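Local structure of 2S Albumin protein (Dolichos, 6IX1) at residues S120-T125 against Y131-N136; E182-K187 against Y191-F196. The protein is a seed albumin with a hemopexin-type beta-propeller fold, probably a storage protein that may also bind small ligands, as its relatives do. All coordinates share one frame; numbering follows the deposited sequence.

Contact 1. Residues S120-T125 against Y131-N136; sequences SAFRST and YLFKGN. With SO4 (sulfate ion), chain E.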
ATOM      1  N   SER A 120       0.981   6.344   1.677  1.00  7.23           N
ATOM      2  CA  SER A 120       1.306   5.003   1.209  1.00  7.21           C
ATOM      3  C   SER A 120       1.923   4.216   2.340  1.00  6.71           C
ATOM      4  O   SER A 120       2.376   4.855   3.324  1.00  6.61           O
ATOM      5  CB  SER A 120       2.277   5.021   0.034  1.00  8.22           C
ATOM      6  OG  SER A 120       2.261   3.846  -0.704  1.00  9.62           O
ATOM      7  N   ALA A 121       1.987   2.903   2.200  1.00  6.37           N
ATOM      8  CA  ALA A 121       2.554   2.062   3.212  1.00  6.09           C
ATOM      9  C   ALA A 121       2.943   0.725   2.648  1.00  7.04           C
ATOM     10  O   ALA A 121       2.287   0.303   1.667  1.00  7.94           O
ATOM     11  CB  ALA A 121       1.576   1.847   4.293  1.00  7.18           C
ATOM     12  N   PHE A 122       3.864   0.003   3.255  1.00  6.92           N
ATOM     13  CA  PHE A 122       4.092  -1.377   2.814  1.00  6.06           C
ATOM     14  C   PHE A 122       4.672  -2.146   3.953  1.00  6.46           C
ATOM     15  O   PHE A 122       5.299  -1.534   4.844  1.00  7.23           O
ATOM     16  CB  PHE A 122       4.942  -1.515   1.556  1.00  6.99           C
ATOM     17  CG  PHE A 122       6.392  -1.137   1.615  1.00  9.33           C
ATOM     18  CD1 PHE A 122       7.343  -2.004   2.030  1.00  9.08           C
ATOM     19  CD2 PHE A 122       6.812   0.133   1.247  1.00  8.56           C
ATOM     20  CE1 PHE A 122       8.666  -1.645   2.009  1.00  8.34           C
ATOM     21  CE2 PHE A 122       8.127   0.506   1.167  1.00  8.53           C
ATOM     22  CZ  PHE A 122       9.039  -0.396   1.624  1.00  8.58           C
ATOM     23  N   ARG A 123       4.478  -3.442   3.959  1.00  7.25           N
ATOM     24  CA  ARG A 123       4.935  -4.334   5.017  1.00  7.33           C
ATOM     25  C   ARG A 123       6.416  -4.626   4.929  1.00  8.70           C
ATOM     26  O   ARG A 123       6.932  -5.014   3.879  1.00  9.18           O
ATOM     27  CB  ARG A 123       4.106  -5.605   4.880  1.00  7.43           C
ATOM     28  CG  ARG A 123       4.353  -6.690   5.938  1.00  7.39           C
ATOM     29  CD  ARG A 123       3.914  -6.304   7.302  1.00  8.48           C
ATOM     30  NE  ARG A 123       3.866  -7.419   8.194  1.00  9.25           N
ATOM     31  CZ  ARG A 123       4.868  -7.901   8.955  1.00 10.47           C
ATOM     32  NH1 ARG A 123       6.015  -7.229   9.029  1.00 13.40           N
ATOM     33  NH2 ARG A 123       4.723  -8.930   9.742  1.00 12.30           N
ATOM     34  N   SER A 124       7.104  -4.407   6.039  1.00  8.93           N
ATOM     35  CA  SER A 124       8.542  -4.643   6.101  1.00  9.64           C
ATOM     36  C   SER A 124       8.806  -6.124   6.298  1.00  9.57           C
ATOM     37  O   SER A 124       7.976  -6.912   6.802  1.00 11.64           O
ATOM     38  CB  SER A 124       9.149  -3.829   7.229  1.00 11.14           C
ATOM     39  OG  SER A 124      10.557  -3.987   7.316  1.00 12.90           O
ATOM     40  N   THR A 125      10.008  -6.581   6.039  1.00  9.77           N
ATOM     41  CA  THR A 125      10.482  -7.853   6.513  1.00 10.74           C
ATOM     42  C   THR A 125      10.933  -7.766   7.984  1.00 12.32           C
ATOM     43  O   THR A 125      11.156  -8.825   8.517  1.00 14.63           O
ATOM     44  CB  THR A 125      11.685  -8.293   5.677  1.00 12.22           C
ATOM     45  OG1 THR A 125      12.654  -7.253   5.721  1.00 13.19           O
ATOM     46  CG2 THR A 125      11.348  -8.612   4.223  1.00 12.52           C
ATOM     47  N   TYR A 131       6.169   0.357   6.837  1.00  7.95           N
ATOM     48  CA  TYR A 131       6.611   1.685   6.387  1.00  8.07           C
ATOM     49  C   TYR A 131       5.396   2.525   6.106  1.00  7.47           C
ATOM     50  O   TYR A 131       4.479   2.082   5.438  1.00  8.26           O
ATOM     51  CB  TYR A 131       7.472   1.620   5.151  1.00  7.85           C
ATOM     52  CG  TYR A 131       8.791   0.946   5.417  1.00  8.80           C
ATOM     53  CD1 TYR A 131       9.896   1.646   5.827  1.00  8.62           C
ATOM     54  CD2 TYR A 131       9.005  -0.394   5.160  1.00 11.34           C
ATOM     55  CE1 TYR A 131      11.101   1.078   6.132  1.00  9.44           C
ATOM     56  CE2 TYR A 131      10.234  -0.962   5.436  1.00 11.61           C
ATOM     57  CZ  TYR A 131      11.299  -0.249   5.902  1.00 11.43           C
ATOM     58  OH  TYR A 131      12.501  -0.837   6.039  1.00 15.34           O
ATOM     59  N   LEU A 132       5.368   3.754   6.607  1.00  7.29           N
ATOM     60  CA  LEU A 132       4.345   4.782   6.410  1.00  7.85           C
ATOM     61  C   LEU A 132       4.971   6.009   5.710  1.00  7.05           C
ATOM     62  O   LEU A 132       6.006   6.474   6.188  1.00  9.41           O
ATOM     63  CB  LEU A 132       3.704   5.204   7.745  1.00  8.29           C
ATOM     64  CG  LEU A 132       3.142   4.089   8.623  1.00  8.28           C
ATOM     65  CD1 LEU A 132       2.587   4.723   9.844  1.00  8.63           C
ATOM     66  CD2 LEU A 132       2.028   3.273   7.983  1.00  8.47           C
ATOM     67  N   PHE A 133       4.298   6.513   4.673  1.00  6.79           N
ATOM     68  CA  PHE A 133       4.832   7.617   3.885  1.00  8.29           C
ATOM     69  C   PHE A 133       3.808   8.737   3.869  1.00  8.37           C
ATOM     70  O   PHE A 133       2.610   8.468   3.698  1.00  8.60           O
ATOM     71  CB  PHE A 133       5.084   7.197   2.438  1.00  7.18           C
ATOM     72  CG  PHE A 133       6.131   6.126   2.358  1.00  7.04           C
ATOM     73  CD1 PHE A 133       7.465   6.492   2.340  1.00  8.93           C
ATOM     74  CD2 PHE A 133       5.824   4.745   2.343  1.00  8.70           C
ATOM     75  CE1 PHE A 133       8.483   5.538   2.337  1.00  7.63           C
ATOM     76  CE2 PHE A 133       6.839   3.812   2.314  1.00  7.80           C
ATOM     77  CZ  PHE A 133       8.151   4.196   2.256  1.00  7.88           C
ATOM     78  N   LYS A 134       4.282   9.978   4.052  1.00  8.63           N
ATOM     79  CA  LYS A 134       3.407  11.161   3.969  1.00  8.83           C
ATOM     80  C   LYS A 134       4.239  12.310   3.434  1.00  8.02           C
ATOM     81  O   LYS A 134       5.263  12.691   4.085  1.00  7.62           O
ATOM     82  CB  LYS A 134       2.827  11.592   5.331  1.00  8.69           C
ATOM     83  CG  LYS A 134       1.940  12.809   5.305  1.00 10.83           C
ATOM     84  CD  LYS A 134       0.729  12.708   4.412  1.00 11.59           C
ATOM     85  CE  LYS A 134      -0.229  13.835   4.653  1.00 12.83           C
ATOM     86  NZ  LYS A 134      -0.816  13.658   5.967  1.00 12.89           N
ATOM     87  N   GLY A 135       3.874  12.881   2.283  1.00  8.57           N
ATOM     88  CA  GLY A 135       4.800  13.824   1.635  1.00  8.18           C
ATOM     89  C   GLY A 135       6.162  13.228   1.479  1.00  7.79           C
ATOM     90  O   GLY A 135       6.294  12.059   1.139  1.00  7.99           O
ATOM     91  N   ASN A 136       7.200  13.995   1.742  1.00  7.38           N
ATOM     92  CA  ASN A 136       8.588  13.516   1.618  1.00  7.63           C
ATOM     93  C   ASN A 136       9.112  12.908   2.905  1.00  6.45           C
ATOM     94  O   ASN A 136      10.318  12.674   3.027  1.00  7.90           O
ATOM     95  CB  ASN A 136       9.487  14.610   1.128  1.00  7.12           C
ATOM     96  CG  ASN A 136       9.887  15.653   2.155  1.00  9.16           C
ATOM     97  OD1 ASN A 136       9.179  15.810   3.133  1.00  8.94           O
ATOM     98  ND2 ASN A 136      10.995  16.337   1.847  1.00 16.04           N
TER
HETATM   99  S   SO4 E 302      14.559   1.539   7.555  1.00 15.74           S
HETATM  100  O1  SO4 E 302      13.899   0.399   8.304  1.00 20.90           O
HETATM  101  O2  SO4 E 302      14.438   0.915   6.235  1.00 14.03           O
HETATM  102  O3  SO4 E 302      15.824   1.528   8.083  1.00 18.25           O
HETATM  103  O4  SO4 E 302      13.775   2.678   7.832  1.00 12.23           O

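Contact 2. Residues E182-K187 against Y191-F196; sequences EAYLFK and YVRIKF. With SO4 (sulfate ion), chain D.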
ATOM      1  N   GLU A 182      11.643  -7.568  -1.665  1.00  8.67           N
ATOM      2  CA  GLU A 182      11.292  -6.606  -2.719  1.00  8.49           C
ATOM      3  C   GLU A 182      10.000  -5.856  -2.342  1.00  6.44           C
ATOM      4  O   GLU A 182       9.145  -6.347  -1.613  1.00  6.73           O
ATOM      5  CB  GLU A 182      11.204  -7.245  -4.088  1.00  8.24           C
ATOM      6  CG  GLU A 182      12.482  -7.890  -4.486  1.00 10.39           C
ATOM      7  CD  GLU A 182      12.581  -8.483  -5.876  1.00 10.00           C
ATOM      8  OE1 GLU A 182      11.593  -8.501  -6.616  1.00 10.27           O
ATOM      9  OE2 GLU A 182      13.711  -8.980  -6.164  1.00 15.55           O
ATOM     10  N   ALA A 183       9.865  -4.691  -2.938  1.00  8.03           N
ATOM     11  CA  ALA A 183       8.671  -3.865  -2.797  1.00  7.49           C
ATOM     12  C   ALA A 183       8.456  -3.072  -4.056  1.00  7.10           C
ATOM     13  O   ALA A 183       9.426  -2.779  -4.749  1.00  8.41           O
ATOM     14  CB  ALA A 183       8.779  -2.945  -1.621  1.00  8.09           C
ATOM     15  N   TYR A 184       7.209  -2.694  -4.310  1.00  7.42           N
ATOM     16  CA  TYR A 184       6.841  -1.881  -5.474  1.00  6.96           C
ATOM     17  C   TYR A 184       6.373  -0.523  -4.947  1.00  7.35           C
ATOM     18  O   TYR A 184       5.534  -0.472  -4.058  1.00  6.83           O
ATOM     19  CB  TYR A 184       5.710  -2.536  -6.252  1.00  7.66           C
ATOM     20  CG  TYR A 184       6.113  -3.766  -6.948  1.00  6.39           C
ATOM     21  CD1 TYR A 184       6.061  -4.989  -6.321  1.00  7.58           C
ATOM     22  CD2 TYR A 184       6.601  -3.729  -8.241  1.00  8.51           C
ATOM     23  CE1 TYR A 184       6.525  -6.130  -6.965  1.00  7.86           C
ATOM     24  CE2 TYR A 184       7.061  -4.861  -8.882  1.00  7.20           C
ATOM     25  CZ  TYR A 184       6.951  -6.096  -8.277  1.00  7.87           C
ATOM     26  OH  TYR A 184       7.406  -7.243  -8.868  1.00  9.39           O
ATOM     27  N   LEU A 185       6.932   0.535  -5.544  1.00  6.74           N
ATOM     28  CA  LEU A 185       6.564   1.928  -5.151  1.00  6.88           C
ATOM     29  C   LEU A 185       5.948   2.550  -6.428  1.00  6.73           C
ATOM     30  O   LEU A 185       6.477   2.422  -7.523  1.00  8.45           O
ATOM     31  CB  LEU A 185       7.807   2.748  -4.752  1.00  8.20           C
ATOM     32  CG  LEU A 185       8.743   2.087  -3.746  1.00  8.20           C
ATOM     33  CD1 LEU A 185       9.869   3.076  -3.466  1.00  8.37           C
ATOM     34  CD2 LEU A 185       8.008   1.790  -2.432  1.00  9.12           C
ATOM     35  N   PHE A 186       4.841   3.216  -6.213  1.00  6.82           N
ATOM     36  CA  PHE A 186       4.101   3.855  -7.309  1.00  7.07           C
ATOM     37  C   PHE A 186       3.968   5.362  -7.022  1.00  7.13           C
ATOM     38  O   PHE A 186       3.721   5.762  -5.913  1.00  8.27           O
ATOM     39  CB  PHE A 186       2.676   3.285  -7.394  1.00  6.83           C
ATOM     40  CG  PHE A 186       2.624   1.812  -7.675  1.00  6.47           C
ATOM     41  CD1 PHE A 186       2.693   0.881  -6.700  1.00  7.10           C
ATOM     42  CD2 PHE A 186       2.592   1.357  -8.952  1.00  7.40           C
ATOM     43  CE1 PHE A 186       2.707  -0.478  -7.010  1.00  7.57           C
ATOM     44  CE2 PHE A 186       2.643   0.035  -9.347  1.00  7.93           C
ATOM     45  CZ  PHE A 186       2.683  -0.894  -8.336  1.00  7.98           C
ATOM     46  N   LYS A 187       4.102   6.151  -8.055  1.00  8.53           N
ATOM     47  CA  LYS A 187       3.990   7.618  -7.951  1.00  9.39           C
ATOM     48  C   LYS A 187       3.453   8.107  -9.301  1.00 10.44           C
ATOM     49  O   LYS A 187       4.141   7.949 -10.336  1.00 11.59           O
ATOM     50  CB  LYS A 187       5.330   8.273  -7.620  1.00 12.24           C
ATOM     51  CG  LYS A 187       5.415   9.797  -7.636  1.00 15.90           C
ATOM     52  CD  LYS A 187       4.650  10.333  -6.551  1.00 17.36           C
ATOM     53  CE  LYS A 187       5.093  11.748  -6.113  1.00 18.89           C
ATOM     54  NZ  LYS A 187       6.498  12.071  -5.615  1.00 22.30           N
ATOM     55  N   TYR A 191       6.335   3.688 -11.662  1.00  7.75           N
ATOM     56  CA  TYR A 191       6.681   2.820 -10.540  1.00  8.41           C
ATOM     57  C   TYR A 191       8.141   2.404 -10.570  1.00  7.18           C
ATOM     58  O   TYR A 191       8.823   2.557 -11.580  1.00  7.99           O
ATOM     59  CB  TYR A 191       5.818   1.554 -10.475  1.00  8.52           C
ATOM     60  CG  TYR A 191       6.218   0.376 -11.340  1.00  8.62           C
ATOM     61  CD1 TYR A 191       6.184   0.458 -12.706  1.00  8.82           C
ATOM     62  CD2 TYR A 191       6.765  -0.732 -10.765  1.00  8.25           C
ATOM     63  CE1 TYR A 191       6.558  -0.616 -13.496  1.00  7.89           C
ATOM     64  CE2 TYR A 191       7.119  -1.847 -11.503  1.00  9.42           C
ATOM     65  CZ  TYR A 191       6.984  -1.766 -12.878  1.00  9.63           C
ATOM     66  OH  TYR A 191       7.243  -2.813 -13.723  1.00 12.57           O
ATOM     67  N   VAL A 192       8.586   1.865  -9.478  1.00  7.32           N
ATOM     68  CA  VAL A 192       9.872   1.186  -9.388  1.00  7.95           C
ATOM     69  C   VAL A 192       9.790   0.019  -8.415  1.00  6.80           C
ATOM     70  O   VAL A 192       8.972   0.030  -7.515  1.00  8.00           O
ATOM     71  CB  VAL A 192      10.982   2.168  -8.957  1.00  9.17           C
ATOM     72  CG1 VAL A 192      10.845   2.595  -7.502  1.00 10.78           C
ATOM     73  CG2 VAL A 192      12.366   1.661  -9.294  1.00 11.40           C
ATOM     74  N   ARG A 193      10.660  -0.956  -8.684  1.00  7.37           N
ATOM     75  CA  ARG A 193      10.793  -2.102  -7.817  1.00  7.12           C
ATOM     76  C   ARG A 193      12.098  -1.919  -7.065  1.00  7.67           C
ATOM     77  O   ARG A 193      13.118  -1.629  -7.672  1.00  9.07           O
ATOM     78  CB  ARG A 193      10.769  -3.388  -8.600  1.00  7.60           C
ATOM     79  CG  ARG A 193      10.964  -4.634  -7.746  1.00  8.66           C
ATOM     80  CD  ARG A 193      10.601  -5.899  -8.437  1.00 10.79           C
ATOM     81  NE  ARG A 193      11.343  -6.079  -9.668  1.00 12.24           N
ATOM     82  CZ  ARG A 193      11.836  -7.236 -10.162  1.00 12.59           C
ATOM     83  NH1 ARG A 193      11.893  -8.326  -9.408  1.00 12.57           N
ATOM     84  NH2 ARG A 193      12.292  -7.283 -11.408  1.00 12.97           N
ATOM     85  N   ILE A 194      12.015  -2.100  -5.738  1.00  8.15           N
ATOM     86  CA  ILE A 194      13.219  -1.990  -4.898  1.00  9.37           C
ATOM     87  C   ILE A 194      13.409  -3.308  -4.155  1.00  9.11           C
ATOM     88  O   ILE A 194      12.501  -4.020  -3.877  1.00 10.86           O
ATOM     89  CB  ILE A 194      13.117  -0.788  -3.924  1.00 10.62           C
ATOM     90  CG1 ILE A 194      12.047  -1.012  -2.865  1.00 11.78           C
ATOM     91  CG2 ILE A 194      12.966   0.504  -4.700  1.00 14.28           C
ATOM     92  CD1 ILE A 194      12.154   0.048  -1.746  1.00 12.83           C
ATOM     93  N   LYS A 195      14.652  -3.504  -3.740  1.00  8.08           N
ATOM     94  CA  LYS A 195      15.063  -4.470  -2.716  1.00  8.40           C
ATOM     95  C   LYS A 195      15.403  -3.598  -1.501  1.00  8.13           C
ATOM     96  O   LYS A 195      16.311  -2.826  -1.571  1.00 11.50           O
ATOM     97  CB  LYS A 195      16.265  -5.293  -3.149  1.00 10.82           C
ATOM     98  CG  LYS A 195      16.712  -6.378  -2.230  0.50 13.97           C
ATOM     99  CD  LYS A 195      17.850  -7.178  -2.845  0.50 13.00           C
ATOM    100  CE  LYS A 195      18.171  -8.389  -1.994  0.50 19.62           C
ATOM    101  NZ  LYS A 195      19.520  -8.950  -2.207  0.50 21.81           N
ATOM    102  N   PHE A 196      14.650  -3.741  -0.435  1.00  7.29           N
ATOM    103  CA  PHE A 196      14.817  -2.882   0.733  1.00  8.15           C
ATOM    104  C   PHE A 196      15.511  -3.631   1.837  1.00  9.44           C
ATOM    105  O   PHE A 196      15.385  -4.847   1.954  1.00  9.66           O
ATOM    106  CB  PHE A 196      13.514  -2.219   1.188  1.00  7.47           C
ATOM    107  CG  PHE A 196      12.462  -3.133   1.759  1.00  8.82           C
ATOM    108  CD1 PHE A 196      11.596  -3.861   0.933  1.00  8.53           C
ATOM    109  CD2 PHE A 196      12.367  -3.359   3.094  1.00  9.88           C
ATOM    110  CE1 PHE A 196      10.663  -4.757   1.453  1.00  9.21           C
ATOM    111  CE2 PHE A 196      11.425  -4.202   3.606  1.00  9.78           C
ATOM    112  CZ  PHE A 196      10.603  -4.950   2.799  1.00  8.95           C
TER
HETATM  113  S   SO4 D 301       8.373  -5.863 -12.303  1.00  8.85           S
HETATM  114  O1  SO4 D 301       8.733  -6.458 -13.542  1.00 10.99           O
HETATM  115  O2  SO4 D 301       8.471  -6.889 -11.321  1.00 10.66           O
HETATM  116  O3  SO4 D 301       7.077  -5.415 -12.340  1.00 10.82           O
HETATM  117  O4  SO4 D 301       9.210  -4.752 -11.947  1.00 12.92           O

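Contact 1. Residues S120-T125 against Y131-N136
Y131 lies obliquely against the ring of F122 and carries the contact from its CB outward. Its CB sits over the F122 ring, 4.3 Å from the centroid and 14° off the normal, a CH-pi contact. Y131 CD2 then presses on the same ring 3.4 Å from F122 CE1, offset toward the rim, with the two ring planes turned 33° apart. Y131 CE2 meets S124 CB at 3.6 Å, while S124 OG is bonded back to the nitrogen of K126. CE1 and CZ pass close to a sulfate ion lying at the ring edge, and Y131 OH ends 2.6 Å from sulfate O2, with O1 also close by. Y138, R140 and G199 bind the same ion, probably taken from the crystallisation liquor.

F122 owes its position to a CG held between its backbone N and carbonyl carbon (chi1 68°), which swings the ring across toward the neighbouring strand. There F122 CE2 touches F133 CE2 at 3.7 Å, rim to rim, completing a three-ring aromatic cluster; F196 adds an edge-to-face partner from outside. Behind the rings the backbones pair: Y131 N gives a 2.9 Å bond to F122 O, F122 N bonds in return to Y131 O, and F133 N reaches S120 O at 2.9 Å. On the reverse side of the sheet A121 CB touches L132 CD2, beside F66 of another sheet. This is an antiparallel beta hairpin joining strands 120-123 and 129-134, the first two strands of a hemopexin-type propeller blade.

Contact 2. Residues E182-K187 against Y191-F196
R193 lies alongside Y184, its CG over one face of the tyrosine ring toward the rim and its guanidinium plane within 7° of the ring plane. With CG anti to the backbone N (chi1 178°), the chain runs out past the ring, R193 CD coming 3.5 Å from Y184 OH, before a bend at chi3 brings NH1 to E182. The salt bridge from R193 NH1 to E182 OE1, 2.8 Å, leaves in the guanidinium plane and comes to the syn side of OE1, but tilted out of the carboxylate plane, which is itself turned 68° from the guanidinium. A sulfate oxygen, O2, lies over a face of the guanidinium, where the positive charge would draw it; the same O2 accepts a 2.7 Å bond from Y184 OH. Y191 OH binds sulfate O3 at 3.0 Å, so two hydroxyls grip the ion, which is probably from the crystallisation liquor and is also bound by G32 N.

Y191 stands beside Y184, Y191 CE2 meeting Y184 CD2 at 3.8 Å along the ring edge, and Y191 CB touches F186 CD2 at 3.6 Å. W216 meets both tyrosines edge-to-face. On the other side of the sheet L185 CB packs on V192 CG1, and A183 CB touches both I194 CG1 and F196 CD1. Four backbone bonds join the strands through A183-I194 and L185-V192; the one from L185 N to V192 O is 2.9 Å long and nearly straight. The pair forms a tight antiparallel hairpin, the middle two strands of a four-stranded sheet that is one blade of the hemopexin-type propeller.

In the fold
Contact 1 closes before contact 2 opens along the chain, and each is a hairpin in its own antiparallel sheet: 120-123 with 129-134 in one, 182-187 with 190-195 in the next. Their centres are about 11 Å apart, and they touch directly. F196, at the end of segment 191-196, bridges them: F196 CE1 lies 3.7 Å from F122 CE1, and its ring also reaches S124 and T125. F122 CE2 also meets L185 CD2 at 3.8 Å. Consecutive blades of the propeller thus share an apolar seam, consistent with a ring of four sheets packed side by side around a central axis.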